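Local coordinates for vascular protein tyrosine phosphatase 1 (Rattus norvegicus, PDB 3I36), which probably removes phosphate from the phosphotyrosines of proteins, this chain being the catalytic domain of a receptor-type protein tyrosine phosphatase, at residues E51-I56 and D271-V276; R201-T206 and R228-Q233. All coordinates share one frame; numbering follows the deposited sequence.

Contact 1 of 2, residues E51-I56 and D271-V276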
ATOM      1  N   GLU A  51      -1.244  17.717 -10.693  1.00 14.81           N
ATOM      2  CA  GLU A  51      -0.732  18.945 -10.097  1.00 18.68           C
ATOM      3  C   GLU A  51      -1.725  19.490  -9.083  1.00 16.69           C
ATOM      4  O   GLU A  51      -1.346  20.025  -8.038  1.00 18.12           O
ATOM      5  CB  GLU A  51      -0.453  19.992 -11.176  1.00 18.70           C
ATOM      6  CG  GLU A  51      -0.140  21.381 -10.631  1.00 24.58           C
ATOM      7  CD  GLU A  51       1.192  21.451  -9.899  1.00 27.97           C
ATOM      8  OE1 GLU A  51       1.982  20.483  -9.963  1.00 28.96           O
ATOM      9  OE2 GLU A  51       1.452  22.487  -9.255  1.00 30.23           O
ATOM     10  N   ASP A  52      -3.006  19.329  -9.382  1.00 16.23           N
ATOM     11  CA  ASP A  52      -4.066  19.756  -8.463  1.00 17.36           C
ATOM     12  C   ASP A  52      -4.036  18.981  -7.162  1.00 17.46           C
ATOM     13  O   ASP A  52      -4.500  19.461  -6.130  1.00 19.00           O
ATOM     14  CB  ASP A  52      -5.434  19.568  -9.111  1.00 14.93           C
ATOM     15  CG  ASP A  52      -5.786  20.696 -10.040  1.00 27.57           C
ATOM     16  OD1 ASP A  52      -5.091  21.736 -10.001  1.00 32.41           O
ATOM     17  OD2 ASP A  52      -6.756  20.540 -10.802  1.00 28.31           O
ATOM     18  N   LEU A  53      -3.497  17.771  -7.222  1.00 14.77           N
ATOM     19  CA  LEU A  53      -3.369  16.941  -6.037  1.00 15.77           C
ATOM     20  C   LEU A  53      -2.140  17.309  -5.201  1.00 14.49           C
ATOM     21  O   LEU A  53      -2.025  16.894  -4.047  1.00 15.37           O
ATOM     22  CB  LEU A  53      -3.284  15.474  -6.449  1.00 14.31           C
ATOM     23  CG  LEU A  53      -4.601  14.889  -6.978  1.00 16.34           C
ATOM     24  CD1 LEU A  53      -4.361  13.517  -7.562  1.00 14.45           C
ATOM     25  CD2 LEU A  53      -5.638  14.832  -5.863  1.00 14.69           C
ATOM     26  N   LYS A  54      -1.243  18.093  -5.781  1.00 13.63           N
ATOM     27  CA  LYS A  54       0.094  18.262  -5.217  1.00 16.58           C
ATOM     28  C   LYS A  54       0.111  18.608  -3.729  1.00 15.69           C
ATOM     29  O   LYS A  54       0.884  18.039  -2.952  1.00 18.68           O
ATOM     30  CB  LYS A  54       0.875  19.326  -6.000  1.00 18.56           C
ATOM     31  CG  LYS A  54       2.337  19.419  -5.593  1.00 26.12           C
ATOM     32  CD  LYS A  54       3.122  20.398  -6.479  1.00 31.01           C
ATOM     33  CE  LYS A  54       2.560  21.802  -6.388  1.00 40.93           C
ATOM     34  NZ  LYS A  54       3.284  22.754  -7.283  1.00 47.00           N
ATOM     35  N   LEU A  55      -0.738  19.546  -3.337  1.00 16.23           N
ATOM     36  CA  LEU A  55      -0.694  20.091  -1.982  1.00 15.58           C
ATOM     37  C   LEU A  55      -1.683  19.408  -1.064  1.00 19.45           C
ATOM     38  O   LEU A  55      -1.800  19.759   0.112  1.00 16.66           O
ATOM     39  CB  LEU A  55      -0.978  21.586  -1.993  1.00 16.11           C
ATOM     40  CG  LEU A  55      -0.085  22.414  -2.915  1.00 19.65           C
ATOM     41  CD1 LEU A  55      -0.515  23.879  -2.866  1.00 24.80           C
ATOM     42  CD2 LEU A  55       1.359  22.278  -2.507  1.00 19.64           C
ATOM     43  N   ILE A  56      -2.404  18.429  -1.584  1.00 17.48           N
ATOM     44  CA  ILE A  56      -3.425  17.822  -0.757  1.00 15.32           C
ATOM     45  C   ILE A  56      -2.841  17.087   0.442  1.00 16.85           C
ATOM     46  O   ILE A  56      -1.979  16.208   0.300  1.00 14.83           O
ATOM     47  CB  ILE A  56      -4.323  16.875  -1.536  1.00 15.03           C
ATOM     48  CG1 ILE A  56      -4.913  17.596  -2.762  1.00 15.49           C
ATOM     49  CG2 ILE A  56      -5.426  16.353  -0.623  1.00 11.13           C
ATOM     50  CD1 ILE A  56      -5.555  18.938  -2.456  1.00 14.25           C
ATOM     51  N   ASP A 271     -13.273   7.573 -10.214  1.00 13.01           N
ATOM     52  CA  ASP A 271     -12.846   8.866  -9.757  1.00 13.53           C
ATOM     53  C   ASP A 271     -11.446   8.662  -9.216  1.00 12.43           C
ATOM     54  O   ASP A 271     -11.235   8.495  -8.014  1.00 13.38           O
ATOM     55  CB  ASP A 271     -13.783   9.405  -8.685  1.00 17.68           C
ATOM     56  CG  ASP A 271     -13.495  10.854  -8.357  1.00 14.95           C
ATOM     57  OD1 ASP A 271     -12.505  11.403  -8.900  1.00 13.67           O
ATOM     58  OD2 ASP A 271     -14.255  11.437  -7.569  1.00 23.68           O
ATOM     59  N   VAL A 272     -10.488   8.666 -10.129  1.00 13.03           N
ATOM     60  CA  VAL A 272      -9.113   8.429  -9.755  1.00 13.45           C
ATOM     61  C   VAL A 272      -8.683   9.611  -8.909  1.00 13.04           C
ATOM     62  O   VAL A 272      -8.016   9.459  -7.896  1.00 11.01           O
ATOM     63  CB  VAL A 272      -8.235   8.354 -10.999  1.00 13.73           C
ATOM     64  CG1 VAL A 272      -6.757   8.194 -10.607  1.00 12.09           C
ATOM     65  CG2 VAL A 272      -8.701   7.200 -11.894  1.00 14.59           C
ATOM     66  N   TYR A 273      -9.069  10.798  -9.357  1.00 10.74           N
ATOM     67  CA  TYR A 273      -8.709  12.012  -8.657  1.00 10.77           C
ATOM     68  C   TYR A 273      -9.202  11.931  -7.212  1.00 13.78           C
ATOM     69  O   TYR A 273      -8.453  12.194  -6.284  1.00 11.93           O
ATOM     70  CB  TYR A 273      -9.308  13.221  -9.357  1.00 10.36           C
ATOM     71  CG  TYR A 273      -8.908  14.520  -8.703  1.00 16.00           C
ATOM     72  CD1 TYR A 273      -7.785  15.212  -9.129  1.00 21.89           C
ATOM     73  CD2 TYR A 273      -9.648  15.043  -7.658  1.00 15.56           C
ATOM     74  CE1 TYR A 273      -7.412  16.392  -8.536  1.00 21.27           C
ATOM     75  CE2 TYR A 273      -9.286  16.229  -7.054  1.00 18.26           C
ATOM     76  CZ  TYR A 273      -8.166  16.895  -7.498  1.00 25.93           C
ATOM     77  OH  TYR A 273      -7.799  18.075  -6.904  1.00 30.06           O
ATOM     78  N   GLY A 274     -10.463  11.558  -7.040  1.00 11.40           N
ATOM     79  CA  GLY A 274     -11.073  11.473  -5.721  1.00 13.99           C
ATOM     80  C   GLY A 274     -10.390  10.436  -4.855  1.00 16.89           C
ATOM     81  O   GLY A 274     -10.203  10.627  -3.653  1.00 10.95           O
ATOM     82  N   ILE A 275      -9.999   9.332  -5.470  1.00 10.62           N
ATOM     83  CA  ILE A 275      -9.293   8.310  -4.729  1.00 11.19           C
ATOM     84  C   ILE A 275      -7.939   8.825  -4.280  1.00 11.96           C
ATOM     85  O   ILE A 275      -7.596   8.727  -3.108  1.00 11.31           O
ATOM     86  CB  ILE A 275      -9.119   7.039  -5.565  1.00  9.89           C
ATOM     87  CG1 ILE A 275     -10.480   6.358  -5.709  1.00 12.30           C
ATOM     88  CG2 ILE A 275      -8.129   6.082  -4.890  1.00 12.62           C
ATOM     89  CD1 ILE A 275     -10.523   5.332  -6.833  1.00 16.73           C
ATOM     90  N   VAL A 276      -7.165   9.383  -5.203  1.00 10.43           N
ATOM     91  CA  VAL A 276      -5.816   9.788  -4.840  1.00 11.68           C
ATOM     92  C   VAL A 276      -5.904  10.909  -3.834  1.00 12.96           C
ATOM     93  O   VAL A 276      -5.137  10.956  -2.886  1.00 12.27           O
ATOM     94  CB  VAL A 276      -4.978  10.206  -6.060  1.00 12.94           C
ATOM     95  CG1 VAL A 276      -3.598  10.718  -5.609  1.00 11.16           C
ATOM     96  CG2 VAL A 276      -4.849   8.999  -7.017  1.00 11.08           C
TER
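Leu53 lies against Tyr273 and Val276 in a contact made almost wholly of carbon, with 234 Å² of surface buried between 51-56 and 271-276. The CH-pi part belongs to one methyl: Leu53 CD2 sits 3.8 Å from the centroid of the Tyr273 ring and 20° off its normal, so it rides over a face, displaced toward the rim. The leucine branch point follows it, Leu53 CG coming to 3.5 Å from Tyr273 CE1. Tyr273 reaches this place because its CG is anti to the backbone N (chi1 -177°), which carries the ring out to the leucine although its CB does not head there. Lys24 makes a cation-pi contact with the same tyrosine. Were Tyr273 an alanine, Leu53 CD2 would probably lose the face it packs on and Lys24 its aromatic partner.

The aliphatic part falls to the other methyl, Leu53 CD1, which meets Val276 CG1 at 3.5 Å, closer than usual for two carbons; the two side chains cross nearly at right angles. At the ring's edge, Asp52 CB lies 3.6 Å from Tyr273 OH, a van der Waals contact.

The side-chain polar bonds among these residues do not bridge the two segments. Asp271 is the N-cap of helix 272-280, its OD1 accepting from Gly274 N at 2.8 Å from above the carboxylate plane, while Lys54 NZ and Glu51 OE2 form a salt bridge of 2.7 Å within 51-56.

The contact thus joins the C-terminal end of helix 28-53 to the N-terminal part of helix 272-280, and Tyr293 of helix 290-305 touches both Leu53 and Tyr273.

Contact 2 of 2, residues R201-T206 and R228-Q233; sequences RQFHFT and RDYMKQ
Strand 196-205 of the mixed central sheet of the phosphatase domain is covered here by helix 218-231, where Tyr230 packs on Arg201 and Phe203. These two residues, alternate along the strand, both direct their CB toward the helix. Arg201 lies over one face of the tyrosine ring: its CB is 3.7 Å from the ring centroid and 20° off the normal, a CH-pi contact. Farther along the side chain a bend at chi3 brings the guanidinium beside the ring's rim, where Tyr230 CD1 lies over one of its faces, 3.4 Å from Arg201 NH1. The two planes are 32° apart, so the group is tilted against the ring and not stacked flat.

Phe203 comes in differently, edge first. It forms an offset edge-to-face pair with Tyr230, the centroids 5.7 Å apart and the planes at 62°. The para carbon, Phe203 CZ, also reaches Tyr230 CB at 3.5 Å.

Two polar ends find partners outside the two segments: Arg201 NE forms a salt bridge with Asp186 of the adjacent strand 182-191, and Tyr230 OH is hydrogen-bonded to Tyr138 O. With both ends of the arginine-tyrosine pair tied in this way, the ring and guanidinium are probably restrained from turning. The chemistry implies a buried seam held by dispersion and aromatic contact, with the arginine's charge probably balanced by Asp186.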
ATOM      1  N   ARG A 201      -0.700 -13.974   4.690  1.00 13.42           N
ATOM      2  CA  ARG A 201      -0.158 -14.203   3.377  1.00 12.99           C
ATOM      3  C   ARG A 201       0.464 -12.909   2.914  1.00 12.58           C
ATOM      4  O   ARG A 201      -0.118 -11.833   3.056  1.00 15.26           O
ATOM      5  CB  ARG A 201      -1.266 -14.622   2.397  1.00 13.22           C
ATOM      6  CG  ARG A 201      -0.775 -14.685   0.953  1.00 15.70           C
ATOM      7  CD  ARG A 201      -1.676 -15.557   0.121  1.00 13.86           C
ATOM      8  NE  ARG A 201      -1.770 -16.898   0.678  1.00 17.29           N
ATOM      9  CZ  ARG A 201      -2.648 -17.804   0.269  1.00 26.24           C
ATOM     10  NH1 ARG A 201      -3.500 -17.502  -0.705  1.00 25.17           N
ATOM     11  NH2 ARG A 201      -2.677 -19.004   0.836  1.00 29.71           N
ATOM     12  N   GLN A 202       1.650 -13.027   2.346  1.00 13.66           N
ATOM     13  CA  GLN A 202       2.369 -11.894   1.862  1.00 12.01           C
ATOM     14  C   GLN A 202       2.428 -12.019   0.362  1.00 14.55           C
ATOM     15  O   GLN A 202       2.924 -13.012  -0.172  1.00 14.60           O
ATOM     16  CB  GLN A 202       3.793 -11.898   2.405  1.00 11.79           C
ATOM     17  CG  GLN A 202       4.624 -10.738   1.907  1.00 12.72           C
ATOM     18  CD  GLN A 202       6.103 -11.053   2.030  1.00 15.11           C
ATOM     19  OE1 GLN A 202       6.509 -12.195   1.834  1.00 16.12           O
ATOM     20  NE2 GLN A 202       6.907 -10.051   2.360  1.00 14.69           N
ATOM     21  N   PHE A 203       1.902 -11.011  -0.308  1.00 13.84           N
ATOM     22  CA  PHE A 203       1.921 -10.957  -1.757  1.00 11.85           C
ATOM     23  C   PHE A 203       3.072 -10.073  -2.135  1.00 16.74           C
ATOM     24  O   PHE A 203       3.016  -8.856  -1.977  1.00 13.31           O
ATOM     25  CB  PHE A 203       0.605 -10.392  -2.264  1.00 11.96           C
ATOM     26  CG  PHE A 203      -0.583 -11.212  -1.852  1.00 12.29           C
ATOM     27  CD1 PHE A 203      -1.098 -12.190  -2.692  1.00 16.02           C
ATOM     28  CD2 PHE A 203      -1.149 -11.044  -0.605  1.00 14.38           C
ATOM     29  CE1 PHE A 203      -2.185 -12.951  -2.306  1.00 16.78           C
ATOM     30  CE2 PHE A 203      -2.229 -11.800  -0.211  1.00 20.84           C
ATOM     31  CZ  PHE A 203      -2.753 -12.753  -1.065  1.00 16.36           C
ATOM     32  N   HIS A 204       4.136 -10.700  -2.605  1.00 15.38           N
ATOM     33  CA  HIS A 204       5.336  -9.974  -2.926  1.00 15.15           C
ATOM     34  C   HIS A 204       5.418  -9.758  -4.424  1.00 18.70           C
ATOM     35  O   HIS A 204       5.781 -10.660  -5.175  1.00 16.89           O
ATOM     36  CB  HIS A 204       6.569 -10.722  -2.433  1.00 14.09           C
ATOM     37  CG  HIS A 204       7.811  -9.895  -2.480  1.00 15.65           C
ATOM     38  ND1 HIS A 204       9.003 -10.303  -1.928  1.00 17.22           N
ATOM     39  CD2 HIS A 204       8.029  -8.658  -2.985  1.00 13.23           C
ATOM     40  CE1 HIS A 204       9.915  -9.365  -2.118  1.00 16.78           C
ATOM     41  NE2 HIS A 204       9.346  -8.352  -2.747  1.00 13.79           N
ATOM     42  N   PHE A 205       5.042  -8.559  -4.851  1.00 15.76           N
ATOM     43  CA  PHE A 205       5.161  -8.167  -6.240  1.00 12.28           C
ATOM     44  C   PHE A 205       6.614  -7.809  -6.454  1.00 17.01           C
ATOM     45  O   PHE A 205       7.090  -6.790  -5.960  1.00 15.94           O
ATOM     46  CB  PHE A 205       4.306  -6.946  -6.506  1.00 12.10           C
ATOM     47  CG  PHE A 205       4.088  -6.668  -7.958  1.00 16.45           C
ATOM     48  CD1 PHE A 205       4.802  -5.667  -8.598  1.00 18.08           C
ATOM     49  CD2 PHE A 205       3.174  -7.419  -8.688  1.00 19.41           C
ATOM     50  CE1 PHE A 205       4.599  -5.404  -9.942  1.00 19.66           C
ATOM     51  CE2 PHE A 205       2.958  -7.161 -10.025  1.00 18.60           C
ATOM     52  CZ  PHE A 205       3.677  -6.148 -10.659  1.00 23.40           C
ATOM     53  N   THR A 206       7.328  -8.651  -7.185  1.00 20.02           N
ATOM     54  CA  THR A 206       8.764  -8.475  -7.303  1.00 20.81           C
ATOM     55  C   THR A 206       9.144  -7.839  -8.627  1.00 23.48           C
ATOM     56  O   THR A 206      10.319  -7.560  -8.871  1.00 27.81           O
ATOM     57  CB  THR A 206       9.469  -9.824  -7.239  1.00 16.50           C
ATOM     58  OG1 THR A 206       8.897 -10.687  -8.229  1.00 18.37           O
ATOM     59  CG2 THR A 206       9.287 -10.449  -5.872  1.00 18.23           C
ATOM     60  N   ARG A 228      -7.160  -9.926  -3.544  1.00 13.11           N
ATOM     61  CA  ARG A 228      -8.583  -9.848  -3.250  1.00 13.01           C
ATOM     62  C   ARG A 228      -9.205 -11.230  -3.071  1.00 13.79           C
ATOM     63  O   ARG A 228     -10.068 -11.441  -2.209  1.00 17.48           O
ATOM     64  CB  ARG A 228      -9.291  -9.055  -4.350  1.00 14.76           C
ATOM     65  CG  ARG A 228      -9.194  -7.543  -4.115  1.00 15.38           C
ATOM     66  CD  ARG A 228      -9.799  -7.262  -2.768  1.00 19.30           C
ATOM     67  NE  ARG A 228      -9.558  -5.914  -2.273  1.00 14.25           N
ATOM     68  CZ  ARG A 228      -9.787  -5.555  -1.017  1.00 17.56           C
ATOM     69  NH1 ARG A 228     -10.247  -6.458  -0.162  1.00 17.96           N
ATOM     70  NH2 ARG A 228      -9.551  -4.313  -0.609  1.00 16.04           N
ATOM     71  N   ASP A 229      -8.762 -12.175  -3.887  1.00 15.11           N
ATOM     72  CA  ASP A 229      -9.261 -13.531  -3.773  1.00 18.84           C
ATOM     73  C   ASP A 229      -9.004 -14.051  -2.366  1.00 19.96           C
ATOM     74  O   ASP A 229      -9.883 -14.632  -1.716  1.00 14.37           O
ATOM     75  CB  ASP A 229      -8.581 -14.428  -4.796  1.00 17.30           C
ATOM     76  CG  ASP A 229      -9.209 -15.802  -4.853  1.00 30.72           C
ATOM     77  OD1 ASP A 229     -10.358 -15.907  -5.328  1.00 34.59           O
ATOM     78  OD2 ASP A 229      -8.555 -16.764  -4.410  1.00 31.67           O
ATOM     79  N   TYR A 230      -7.787 -13.831  -1.890  1.00 15.49           N
ATOM     80  CA  TYR A 230      -7.428 -14.229  -0.542  1.00 13.80           C
ATOM     81  C   TYR A 230      -8.216 -13.451   0.509  1.00 16.55           C
ATOM     82  O   TYR A 230      -8.702 -14.031   1.472  1.00 15.33           O
ATOM     83  CB  TYR A 230      -5.931 -14.038  -0.320  1.00 12.93           C
ATOM     84  CG  TYR A 230      -5.468 -14.312   1.085  1.00 17.59           C
ATOM     85  CD1 TYR A 230      -5.305 -15.614   1.543  1.00 18.87           C
ATOM     86  CD2 TYR A 230      -5.139 -13.266   1.941  1.00 23.14           C
ATOM     87  CE1 TYR A 230      -4.859 -15.865   2.832  1.00 20.79           C
ATOM     88  CE2 TYR A 230      -4.689 -13.506   3.225  1.00 19.45           C
ATOM     89  CZ  TYR A 230      -4.551 -14.801   3.665  1.00 23.29           C
ATOM     90  OH  TYR A 230      -4.103 -15.027   4.949  1.00 23.46           O
ATOM     91  N   MET A 231      -8.334 -12.139   0.321  1.00 14.54           N
ATOM     92  CA  MET A 231      -9.040 -11.297   1.287  1.00 11.75           C
ATOM     93  C   MET A 231     -10.471 -11.748   1.523  1.00 16.48           C
ATOM     94  O   MET A 231     -11.053 -11.441   2.555  1.00 11.95           O
ATOM     95  CB  MET A 231      -9.007  -9.834   0.850  1.00 13.25           C
ATOM     96  CG  MET A 231      -7.630  -9.222   0.981  1.00 14.76           C
ATOM     97  SD  MET A 231      -6.964  -9.433   2.645  1.00 19.27           S
ATOM     98  CE  MET A 231      -8.114  -8.473   3.616  1.00 17.08           C
ATOM     99  N   LYS A 232     -11.048 -12.457   0.560  1.00 13.90           N
ATOM    100  CA  LYS A 232     -12.419 -12.940   0.721  1.00 20.13           C
ATOM    101  C   LYS A 232     -12.503 -13.958   1.857  1.00 17.34           C
ATOM    102  O   LYS A 232     -13.576 -14.226   2.397  1.00 17.70           O
ATOM    103  CB  LYS A 232     -12.916 -13.557  -0.579  1.00 20.87           C
ATOM    104  CG  LYS A 232     -13.191 -12.540  -1.679  1.00 16.43           C
ATOM    105  CD  LYS A 232     -13.618 -13.269  -2.941  1.00 20.24           C
ATOM    106  CE  LYS A 232     -13.923 -12.306  -4.075  1.00 27.11           C
ATOM    107  NZ  LYS A 232     -14.198 -13.090  -5.311  1.00 27.43           N
ATOM    108  N   GLN A 233     -11.350 -14.497   2.229  1.00 13.69           N
ATOM    109  CA  GLN A 233     -11.274 -15.567   3.216  1.00 12.66           C
ATOM    110  C   GLN A 233     -10.969 -15.030   4.604  1.00 13.65           C
ATOM    111  O   GLN A 233     -10.915 -15.779   5.564  1.00 16.11           O
ATOM    112  CB  GLN A 233     -10.162 -16.528   2.818  1.00 15.39           C
ATOM    113  CG  GLN A 233     -10.346 -17.069   1.413  1.00 17.97           C
ATOM    114  CD  GLN A 233      -9.213 -17.976   0.994  1.00 31.81           C
ATOM    115  OE1 GLN A 233      -8.384 -18.365   1.813  1.00 32.68           O
ATOM    116  NE2 GLN A 233      -9.159 -18.307  -0.287  1.00 45.72           N
TER

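Contacts 1 and 2 lie on opposite sides of the chain's centre, their own centres 27 Å apart and their nearest atoms about 11 Å apart, so they do not touch. In sequence, both segments of contact 2 fall between 51-56 and 271-276. Contact 1 joins helix to helix and contact 2 helix to sheet; the centre of contact 1 is about 17 Å, that of contact 2 about 12 Å, from the chain's centre. In contact 1, the side chain of Val276 is about 9 Å from Gly249 and from the side chain of Gln288, which probably bind substrate as in a near-identical protein. Contact 2 lies away from these sites and packs a helix on the central sheet.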